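PDB 7D2A: AlyQ from Persicobacter sp. CCB-QB2, which binds alginate-derived uronic acids, including 4,5-unsaturated mannuronic acid, through its family 32 carbohydrate-binding module, whose fold also holds a calcium ion. Local coordinates for residues T54-Y63 with S125-A134; D79-Y87 with Y101-R112. All coordinates share one frame; numbering follows the deposited sequence.

Contact 1 (T54-Y63 with S125-A134); sequences TVNQVKAAWY and SITEVAIFHA. With CA (calcium ion), chain C; MAW (4-deoxy-alpha-L-erythro-hex-4-enopyranuronic acid), chain B.
V58, A60 and W62 share one face of an antiparallel strand pair with I126, V129 and I131. I126 lies alongside the indole of W62, pointing the same way, its CG1 3.5 Å from W62 CZ3; W62 NE1 is hydrogen-bonded to the hydroxyl of Y101. Toward the other end V55 CG1 meets I131 CG2 at 3.8 Å, and F47, L49, I111 and I113 of the facing sheet pack against this layer. On the reverse face the extended chain of K59 crosses the F132 ring at about a right angle, laying CE over the ring face in a CH-pi contact. Backbone hydrogen bonds tie the strands, such as K59 N to A130 O at 2.8 Å. Two classic bulges interrupt the ladder: N56 and Q57 opposite F132, T127 and E128 opposite A61. N56, with CG placed between backbone N and carbonyl carbon (chi1 65°), turns its amide to A134 and grips that residue twice: OD1 accepts from A134 N at 2.7 Å and ND2 donates to A134 O at 3.0 Å, in the amide plane. Beside it T54 CG2 sits over one face of H133. At the far end T127 O and E128 OE2, each 2.4 Å from the calcium ion, join N26, D29, N31 and T34 around the metal. S125 OG donates to O6B of the unsaturated uronate at 2.6 Å, while CD2 of the Y63 ring comes within 3.5 Å of that oxygen. The ladder belongs to an F5/8 type C (discoidin-like) beta-sandwich, with the calcium site and glycan pocket of this CBM32 at one end.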
loop_
_atom_site.group_PDB
_atom_site.type_symbol
_atom_site.label_atom_id
_atom_site.label_comp_id
_atom_site.label_asym_id
_atom_site.label_seq_id
_atom_site.Cartn_x
_atom_site.Cartn_y
_atom_site.Cartn_z
ATOM N N THR A 54 6.001 14.255 7.140
ATOM C CA THR A 54 4.751 14.116 7.937
ATOM C C THR A 54 3.683 13.435 7.092
ATOM O O THR A 54 3.390 13.899 6.037
ATOM C CB THR A 54 4.252 15.447 8.461
ATOM O OG1 THR A 54 5.311 16.018 9.243
ATOM C CG2 THR A 54 3.019 15.252 9.307
ATOM N N VAL A 55 3.202 12.293 7.529
ATOM C CA VAL A 55 2.241 11.483 6.773
ATOM C C VAL A 55 1.017 11.240 7.643
ATOM O O VAL A 55 1.205 10.877 8.820
ATOM C CB VAL A 55 2.884 10.159 6.340
ATOM C CG1 VAL A 55 1.929 9.273 5.640
ATOM C CG2 VAL A 55 4.133 10.327 5.469
ATOM N N ASN A 56 -0.167 11.341 7.074
ATOM C CA ASN A 56 -1.386 10.967 7.802
ATOM C C ASN A 56 -2.401 10.204 6.966
ATOM O O ASN A 56 -3.538 9.986 7.423
ATOM C CB ASN A 56 -2.011 12.199 8.488
ATOM C CG ASN A 56 -2.512 13.227 7.486
ATOM O OD1 ASN A 56 -2.485 12.958 6.266
ATOM N ND2 ASN A 56 -3.019 14.342 7.983
ATOM N N GLN A 57 -2.028 9.833 5.745
ATOM C CA GLN A 57 -3.013 9.189 4.854
ATOM C C GLN A 57 -2.277 8.414 3.766
ATOM O O GLN A 57 -1.283 8.865 3.172
ATOM C CB GLN A 57 -3.928 10.219 4.220
ATOM C CG GLN A 57 -5.049 9.596 3.445
ATOM C CD GLN A 57 -6.001 10.693 3.021
ATOM O OE1 GLN A 57 -6.913 11.092 3.756
ATOM N NE2 GLN A 57 -5.656 11.286 1.922
ATOM N N VAL A 58 -2.729 7.181 3.587
ATOM C CA VAL A 58 -2.253 6.302 2.513
ATOM C C VAL A 58 -3.488 5.942 1.723
ATOM O O VAL A 58 -4.439 5.483 2.309
ATOM C CB VAL A 58 -1.505 5.071 3.032
ATOM C CG1 VAL A 58 -1.258 4.096 1.915
ATOM C CG2 VAL A 58 -0.257 5.454 3.774
ATOM N N LYS A 59 -3.422 6.115 0.421
ATOM C CA LYS A 59 -4.504 5.639 -0.459
ATOM C C LYS A 59 -3.990 4.443 -1.245
ATOM O O LYS A 59 -2.846 4.417 -1.750
ATOM C CB LYS A 59 -4.988 6.699 -1.448
ATOM C CG LYS A 59 -5.462 8.009 -0.846
ATOM C CD LYS A 59 -6.027 8.964 -1.899
ATOM C CE LYS A 59 -6.544 10.241 -1.282
ATOM N NZ LYS A 59 -7.519 10.881 -2.189
ATOM N N ALA A 60 -4.833 3.426 -1.340
ATOM C CA ALA A 60 -4.534 2.249 -2.192
ATOM C C ALA A 60 -5.753 1.909 -3.027
ATOM O O ALA A 60 -6.898 1.946 -2.527
ATOM C CB ALA A 60 -4.076 1.053 -1.393
ATOM N N ALA A 61 -5.485 1.620 -4.282
ATOM C CA ALA A 61 -6.459 1.033 -5.223
ATOM C C ALA A 61 -6.153 -0.442 -5.338
ATOM O O ALA A 61 -5.002 -0.832 -5.593
ATOM C CB ALA A 61 -6.405 1.740 -6.559
ATOM N N TRP A 62 -7.187 -1.252 -5.200
ATOM C CA TRP A 62 -7.075 -2.719 -5.145
ATOM C C TRP A 62 -7.473 -3.373 -6.464
ATOM O O TRP A 62 -8.432 -2.943 -7.109
ATOM C CB TRP A 62 -7.932 -3.234 -4.008
ATOM C CG TRP A 62 -7.440 -2.760 -2.683
ATOM C CD1 TRP A 62 -7.875 -1.651 -2.024
ATOM C CD2 TRP A 62 -6.455 -3.383 -1.857
ATOM N NE1 TRP A 62 -7.162 -1.490 -0.869
ATOM C CE2 TRP A 62 -6.300 -2.550 -0.715
ATOM C CE3 TRP A 62 -5.668 -4.536 -1.990
ATOM C CZ2 TRP A 62 -5.386 -2.884 0.295
ATOM C CZ3 TRP A 62 -4.760 -4.839 -1.007
ATOM C CH2 TRP A 62 -4.616 -4.009 0.114
ATOM N N TYR A 63 -6.704 -4.379 -6.844
ATOM C CA TYR A 63 -7.043 -5.183 -8.049
ATOM C C TYR A 63 -8.367 -5.881 -7.782
ATOM O O TYR A 63 -8.525 -6.451 -6.698
ATOM C CB TYR A 63 -5.967 -6.228 -8.295
ATOM C CG TYR A 63 -6.191 -7.136 -9.474
ATOM C CD1 TYR A 63 -6.237 -6.635 -10.764
ATOM C CD2 TYR A 63 -6.311 -8.497 -9.274
ATOM C CE1 TYR A 63 -6.375 -7.480 -11.845
ATOM C CE2 TYR A 63 -6.433 -9.351 -10.358
ATOM C CZ TYR A 63 -6.485 -8.837 -11.630
ATOM O OH TYR A 63 -6.647 -9.728 -12.664
ATOM N N SER A 125 -2.969 -7.954 -4.329
ATOM C CA SER A 125 -2.798 -7.296 -5.636
ATOM C C SER A 125 -3.296 -5.857 -5.531
ATOM O O SER A 125 -4.496 -5.636 -5.310
ATOM C CB SER A 125 -3.565 -8.084 -6.718
ATOM O OG SER A 125 -2.929 -9.382 -6.885
ATOM N N ILE A 126 -2.402 -4.919 -5.757
ATOM C CA ILE A 126 -2.610 -3.472 -5.568
ATOM C C ILE A 126 -2.311 -2.785 -6.888
ATOM O O ILE A 126 -1.212 -2.989 -7.418
ATOM C CB ILE A 126 -1.787 -2.920 -4.388
ATOM C CG1 ILE A 126 -2.161 -3.667 -3.089
ATOM C CG2 ILE A 126 -1.976 -1.424 -4.294
ATOM C CD1 ILE A 126 -1.313 -3.264 -1.893
ATOM N N THR A 127 -3.256 -1.949 -7.390
ATOM C CA THR A 127 -3.006 -1.280 -8.676
ATOM C C THR A 127 -2.321 0.075 -8.518
ATOM O O THR A 127 -1.510 0.448 -9.396
ATOM C CB THR A 127 -4.316 -1.149 -9.456
ATOM O OG1 THR A 127 -5.186 -0.337 -8.678
ATOM C CG2 THR A 127 -4.955 -2.482 -9.748
ATOM N N GLU A 128 -2.583 0.809 -7.454
ATOM C CA GLU A 128 -2.027 2.167 -7.261
ATOM C C GLU A 128 -1.879 2.424 -5.780
ATOM O O GLU A 128 -2.827 2.020 -5.035
ATOM C CB GLU A 128 -2.937 3.206 -7.918
ATOM C CG GLU A 128 -2.846 3.232 -9.442
ATOM C CD GLU A 128 -1.475 3.675 -9.928
ATOM O OE1 GLU A 128 -1.134 4.871 -9.668
ATOM O OE2 GLU A 128 -0.722 2.890 -10.589
ATOM N N VAL A 129 -0.842 3.147 -5.388
ATOM C CA VAL A 129 -0.712 3.695 -4.020
ATOM C C VAL A 129 -0.300 5.144 -4.112
ATOM O O VAL A 129 0.567 5.467 -4.973
ATOM C CB VAL A 129 0.289 2.867 -3.203
ATOM C CG1 VAL A 129 0.597 3.534 -1.848
ATOM C CG2 VAL A 129 -0.219 1.480 -2.940
ATOM N N ALA A 130 -0.791 5.946 -3.191
ATOM C CA ALA A 130 -0.375 7.347 -3.051
ATOM C C ALA A 130 -0.319 7.685 -1.568
ATOM O O ALA A 130 -1.068 7.121 -0.768
ATOM C CB ALA A 130 -1.262 8.239 -3.862
ATOM N N ILE A 131 0.550 8.582 -1.173
ATOM C CA ILE A 131 0.889 8.820 0.246
ATOM C C ILE A 131 0.842 10.314 0.405
ATOM O O ILE A 131 1.572 11.034 -0.399
ATOM C CB ILE A 131 2.266 8.241 0.606
ATOM C CG1 ILE A 131 2.243 6.724 0.394
ATOM C CG2 ILE A 131 2.670 8.631 2.012
ATOM C CD1 ILE A 131 3.564 6.043 0.576
ATOM N N PHE A 132 0.129 10.774 1.467
ATOM C CA PHE A 132 -0.287 12.174 1.654
ATOM C C PHE A 132 -0.006 12.696 3.050
ATOM O O PHE A 132 -0.007 11.965 4.067
ATOM C CB PHE A 132 -1.790 12.290 1.405
ATOM C CG PHE A 132 -2.208 11.903 0.019
ATOM C CD1 PHE A 132 -2.332 10.564 -0.289
ATOM C CD2 PHE A 132 -2.447 12.845 -0.954
ATOM C CE1 PHE A 132 -2.765 10.169 -1.542
ATOM C CE2 PHE A 132 -2.838 12.439 -2.238
ATOM C CZ PHE A 132 -2.986 11.113 -2.511
ATOM N N HIS A 133 0.127 14.013 3.124
ATOM C CA HIS A 133 -0.210 14.806 4.327
ATOM C C HIS A 133 -1.501 15.526 3.986
ATOM O O HIS A 133 -1.446 16.549 3.218
ATOM C CB HIS A 133 0.945 15.700 4.717
ATOM C CG HIS A 133 0.725 16.416 6.000
ATOM N ND1 HIS A 133 1.556 17.456 6.420
ATOM C CD2 HIS A 133 -0.210 16.235 6.951
ATOM C CE1 HIS A 133 1.099 17.878 7.600
ATOM N NE2 HIS A 133 0.033 17.141 7.961
ATOM N N ALA A 134 -2.631 14.970 4.410
ATOM C CA ALA A 134 -3.995 15.424 4.054
ATOM C C ALA A 134 -4.461 16.505 5.025
ATOM O O ALA A 134 -4.099 16.470 6.241
ATOM C CB ALA A 134 -4.907 14.238 4.058
HETATM CA CA CA C . -0.657 0.740 -11.577
HETATM C C1 MAW B . -3.533 -14.710 -9.828
HETATM C C2 MAW B . -2.608 -13.995 -10.730
HETATM O O2 MAW B . -3.266 -13.371 -11.870
HETATM C C3 MAW B . -1.895 -12.926 -9.859
HETATM O O3 MAW B . -1.225 -11.973 -10.663
HETATM C C4 MAW B . -2.935 -12.238 -8.959
HETATM C C5 MAW B . -4.175 -12.647 -8.841
HETATM O O5 MAW B . -4.638 -13.843 -9.525
HETATM C C6 MAW B . -5.167 -12.032 -8.008
HETATM O O6A MAW B . -6.311 -12.585 -7.956
HETATM O O6B MAW B . -4.896 -10.993 -7.294
HETATM O O HOH W 1 -8.004 -0.855 -8.881
#

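Contact 2 (D79-Y87 with Y101-R112); sequences DPASLTEVY and YSFTATTARYIR
Y101 CB sits over the centre of the Y87 ring, 3.8 Å from its centroid, and the two aromatic side chains cross at about a right angle with their ring planes 48° apart. S102 O reaches the edge of the same Y87 ring, 3.4 Å from CD2. Replacing Y87 by an alanine would probably uncover Y101 CB and open a gap beside S102. V86 points CG2 at the F103 ring, 3.7 Å from its centroid and almost on the normal; with CG between backbone N and carbonyl carbon (chi1 44°), F103 turns its ring beneath that methyl. Farther on, P80 CG lies over the Y110 ring, 3.8 Å from its centroid, with R109 CG against the opposite face. L83 CD1 packs over one face of the R112 guanidinium. The solvent side is looser: P80 O and R112 NH1 are bridged by a water, 3.2 Å from P80 O, rather than bonded directly. R112 NE is hydrogen-bonded to T46 OG1, with Y44 in cation-pi contact. Strand 70-77 lies between edge strand 84-90 and strand 110-118 in one sheet, the turn before 84-90 reaching past it to Y110 and R112, while strand 99-103 pairs with 52-62 in the other.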
loop_
_atom_site.group_PDB
_atom_site.type_symbol
_atom_site.label_atom_id
_atom_site.label_comp_id
_atom_site.label_asym_id
_atom_site.label_seq_id
_atom_site.Cartn_x
_atom_site.Cartn_y
_atom_site.Cartn_z
ATOM N N ASP A 79 13.175 3.099 9.801
ATOM C CA ASP A 79 13.939 1.827 9.646
ATOM C C ASP A 79 13.000 0.747 9.134
ATOM O O ASP A 79 12.213 0.224 9.915
ATOM C CB ASP A 79 14.618 1.367 10.954
ATOM C CG ASP A 79 15.512 0.126 10.819
ATOM O OD1 ASP A 79 15.570 -0.441 9.702
ATOM O OD2 ASP A 79 16.165 -0.288 11.847
ATOM N N PRO A 80 13.156 0.292 7.866
ATOM C CA PRO A 80 12.370 -0.817 7.321
ATOM C C PRO A 80 12.291 -2.059 8.226
ATOM O O PRO A 80 11.266 -2.740 8.208
ATOM C CB PRO A 80 13.092 -1.141 5.994
ATOM C CG PRO A 80 13.746 0.171 5.595
ATOM C CD PRO A 80 14.115 0.838 6.899
ATOM N N ALA A 81 13.320 -2.305 9.050
ATOM C CA ALA A 81 13.385 -3.513 9.919
ATOM C C ALA A 81 12.590 -3.321 11.224
ATOM O O ALA A 81 12.335 -4.341 11.908
ATOM C CB ALA A 81 14.822 -3.885 10.198
ATOM N N SER A 82 12.148 -2.098 11.524
ATOM C CA SER A 82 11.567 -1.684 12.835
ATOM C C SER A 82 10.497 -0.611 12.615
ATOM O O SER A 82 10.477 0.387 13.303
ATOM C CB SER A 82 12.644 -1.164 13.770
ATOM O OG SER A 82 13.124 0.097 13.316
ATOM N N LEU A 83 9.622 -0.850 11.671
ATOM C CA LEU A 83 8.460 0.011 11.394
ATOM C C LEU A 83 7.408 -0.154 12.495
ATOM O O LEU A 83 7.421 -1.173 13.247
ATOM C CB LEU A 83 7.941 -0.429 10.024
ATOM C CG LEU A 83 8.916 -0.238 8.859
ATOM C CD1 LEU A 83 8.266 -0.854 7.600
ATOM C CD2 LEU A 83 9.235 1.222 8.637
ATOM N N THR A 84 6.503 0.794 12.580
ATOM C CA THR A 84 5.412 0.830 13.544
ATOM C C THR A 84 4.107 0.693 12.776
ATOM O O THR A 84 3.904 1.486 11.853
ATOM C CB THR A 84 5.489 2.126 14.365
ATOM O OG1 THR A 84 6.781 2.060 15.004
ATOM C CG2 THR A 84 4.360 2.213 15.340
ATOM N N GLU A 85 3.177 -0.137 13.266
ATOM C CA GLU A 85 1.850 -0.299 12.642
ATOM C C GLU A 85 0.976 0.921 12.985
ATOM O O GLU A 85 0.771 1.226 14.160
ATOM C CB GLU A 85 1.169 -1.612 13.042
ATOM C CG GLU A 85 -0.119 -1.823 12.296
ATOM C CD GLU A 85 -0.744 -3.178 12.572
ATOM O OE1 GLU A 85 -0.044 -4.204 12.351
ATOM O OE2 GLU A 85 -1.820 -3.166 13.127
ATOM N N VAL A 86 0.421 1.582 11.978
ATOM C CA VAL A 86 -0.464 2.749 12.157
ATOM C C VAL A 86 -1.912 2.501 11.724
ATOM O O VAL A 86 -2.719 3.364 11.999
ATOM C CB VAL A 86 0.128 3.997 11.468
ATOM C CG1 VAL A 86 1.448 4.403 12.100
ATOM C CG2 VAL A 86 0.322 3.807 9.956
ATOM N N TYR A 87 -2.175 1.425 11.004
ATOM C CA TYR A 87 -3.502 1.135 10.444
ATOM C C TYR A 87 -3.614 -0.361 10.199
ATOM O O TYR A 87 -2.626 -1.025 9.828
ATOM C CB TYR A 87 -3.719 1.858 9.107
ATOM C CG TYR A 87 -5.167 1.962 8.700
ATOM C CD1 TYR A 87 -5.769 0.950 7.981
ATOM C CD2 TYR A 87 -5.919 3.111 8.939
ATOM C CE1 TYR A 87 -7.089 1.027 7.581
ATOM C CE2 TYR A 87 -7.249 3.211 8.540
ATOM C CZ TYR A 87 -7.845 2.140 7.883
ATOM O OH TYR A 87 -9.145 2.186 7.457
ATOM N N TYR A 101 -6.928 5.541 3.607
ATOM C CA TYR A 101 -6.706 4.994 4.982
ATOM C C TYR A 101 -5.912 6.066 5.717
ATOM O O TYR A 101 -4.720 6.295 5.484
ATOM C CB TYR A 101 -5.985 3.660 4.901
ATOM C CG TYR A 101 -6.628 2.706 3.931
ATOM C CD1 TYR A 101 -7.936 2.330 4.121
ATOM C CD2 TYR A 101 -5.963 2.308 2.791
ATOM C CE1 TYR A 101 -8.581 1.506 3.218
ATOM C CE2 TYR A 101 -6.589 1.446 1.892
ATOM C CZ TYR A 101 -7.904 1.052 2.106
ATOM O OH TYR A 101 -8.536 0.248 1.174
ATOM N N SER A 102 -6.616 6.742 6.618
ATOM C CA SER A 102 -6.144 7.922 7.373
ATOM C C SER A 102 -5.768 7.470 8.785
ATOM O O SER A 102 -6.324 6.457 9.270
ATOM C CB SER A 102 -7.229 9.007 7.441
ATOM O OG SER A 102 -7.460 9.577 6.157
ATOM N N PHE A 103 -4.835 8.179 9.414
ATOM C CA PHE A 103 -4.366 7.868 10.777
ATOM C C PHE A 103 -3.744 9.123 11.334
ATOM O O PHE A 103 -3.347 10.048 10.619
ATOM C CB PHE A 103 -3.394 6.684 10.762
ATOM C CG PHE A 103 -2.354 6.699 9.675
ATOM C CD1 PHE A 103 -1.201 7.457 9.780
ATOM C CD2 PHE A 103 -2.624 6.083 8.465
ATOM C CE1 PHE A 103 -0.299 7.533 8.737
ATOM C CE2 PHE A 103 -1.708 6.119 7.418
ATOM C CZ PHE A 103 -0.544 6.846 7.557
ATOM N N THR A 104 -3.580 9.162 12.652
ATOM C CA THR A 104 -2.928 10.307 13.313
ATOM C C THR A 104 -1.568 10.606 12.694
ATOM O O THR A 104 -0.779 9.685 12.476
ATOM C CB THR A 104 -2.795 10.040 14.829
ATOM O OG1 THR A 104 -4.091 9.706 15.287
ATOM C CG2 THR A 104 -2.218 11.219 15.572
ATOM N N ALA A 105 -1.308 11.894 12.430
ATOM C CA ALA A 105 -0.135 12.304 11.662
ATOM C C ALA A 105 1.143 11.881 12.368
ATOM O O ALA A 105 1.217 11.999 13.630
ATOM C CB ALA A 105 -0.111 13.787 11.452
ATOM N N THR A 106 2.118 11.388 11.625
ATOM C CA THR A 106 3.412 10.993 12.208
ATOM C C THR A 106 4.505 11.119 11.140
ATOM O O THR A 106 4.178 11.367 10.009
ATOM C CB THR A 106 3.294 9.580 12.779
ATOM O OG1 THR A 106 4.483 9.372 13.554
ATOM C CG2 THR A 106 3.065 8.540 11.700
ATOM N N THR A 107 5.734 10.899 11.490
ATOM C CA THR A 107 6.863 11.144 10.574
ATOM C C THR A 107 7.251 9.800 10.012
ATOM O O THR A 107 7.324 8.814 10.782
ATOM C CB THR A 107 8.030 11.846 11.280
ATOM O OG1 THR A 107 7.501 13.114 11.633
ATOM C CG2 THR A 107 9.229 12.003 10.383
ATOM N N ALA A 108 7.584 9.720 8.731
ATOM C CA ALA A 108 8.013 8.451 8.115
ATOM C C ALA A 108 8.770 8.760 6.833
ATOM O O ALA A 108 8.357 9.664 6.084
ATOM C CB ALA A 108 6.870 7.505 7.792
ATOM N N ARG A 109 9.806 7.992 6.589
ATOM C CA ARG A 109 10.430 7.897 5.257
ATOM C C ARG A 109 9.819 6.702 4.540
ATOM O O ARG A 109 9.650 6.784 3.306
ATOM C CB ARG A 109 11.954 7.778 5.352
ATOM C CG ARG A 109 12.571 7.399 4.017
ATOM C CD ARG A 109 14.077 7.464 3.996
ATOM N NE ARG A 109 14.544 7.016 2.697
ATOM C CZ ARG A 109 15.810 7.030 2.296
ATOM N NH1 ARG A 109 16.772 7.466 3.098
ATOM N NH2 ARG A 109 16.111 6.536 1.109
ATOM N N TYR A 110 9.539 5.598 5.259
ATOM C CA TYR A 110 9.087 4.325 4.641
ATOM C C TYR A 110 7.667 4.045 5.101
ATOM O O TYR A 110 7.346 4.163 6.323
ATOM C CB TYR A 110 10.011 3.170 5.031
ATOM C CG TYR A 110 11.417 3.322 4.532
ATOM C CD1 TYR A 110 11.787 2.967 3.252
ATOM C CD2 TYR A 110 12.398 3.862 5.346
ATOM C CE1 TYR A 110 13.061 3.178 2.770
ATOM C CE2 TYR A 110 13.696 4.035 4.902
ATOM C CZ TYR A 110 14.041 3.667 3.620
ATOM O OH TYR A 110 15.319 3.833 3.160
ATOM N N ILE A 111 6.841 3.611 4.154
ATOM C CA ILE A 111 5.455 3.153 4.365
ATOM C C ILE A 111 5.351 1.764 3.782
ATOM O O ILE A 111 5.683 1.591 2.602
ATOM C CB ILE A 111 4.445 4.100 3.701
ATOM C CG1 ILE A 111 4.409 5.498 4.319
ATOM C CG2 ILE A 111 3.079 3.455 3.781
ATOM C CD1 ILE A 111 5.520 6.426 4.046
ATOM N N ARG A 112 4.974 0.805 4.612
ATOM C CA ARG A 112 4.847 -0.587 4.172
ATOM C C ARG A 112 3.396 -1.008 4.264
ATOM O O ARG A 112 2.780 -0.869 5.341
ATOM C CB ARG A 112 5.718 -1.486 5.055
ATOM C CG ARG A 112 5.598 -2.971 4.739
ATOM C CD ARG A 112 6.646 -3.729 5.516
ATOM N NE ARG A 112 7.962 -3.514 4.996
ATOM C CZ ARG A 112 9.076 -4.055 5.492
ATOM N NH1 ARG A 112 9.008 -4.830 6.563
ATOM N NH2 ARG A 112 10.247 -3.779 4.927
HETATM O O HOH W 2 12.531 -5.142 6.041
HETATM O O HOH W 3 11.456 -5.901 8.027
#

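In the fold
From the N terminus, the chain enters contact 1 at 54-63, crosses into the second sheet through strand 70-77, and reaches 79-87. Contact 2 closes a short loop of 13 residues when the chain returns through 101-112. Strand 110-118 leads to 123-133, where 125-134 closes the longer loop of contact 1, so contact 2 is nested inside it. The two meet along strand 52-62, whose other edge takes strands 99-103 and 105-108: V58 O lies 2.8 Å from Y101 N, a probable hydrogen bond. Contact 1 joins neighbouring strands within one sheet; in contact 2, V86 and Y87 on F103 and Y101 join the two sheets, while the turn at P80 and L83 packs within its own, on strand 110-118.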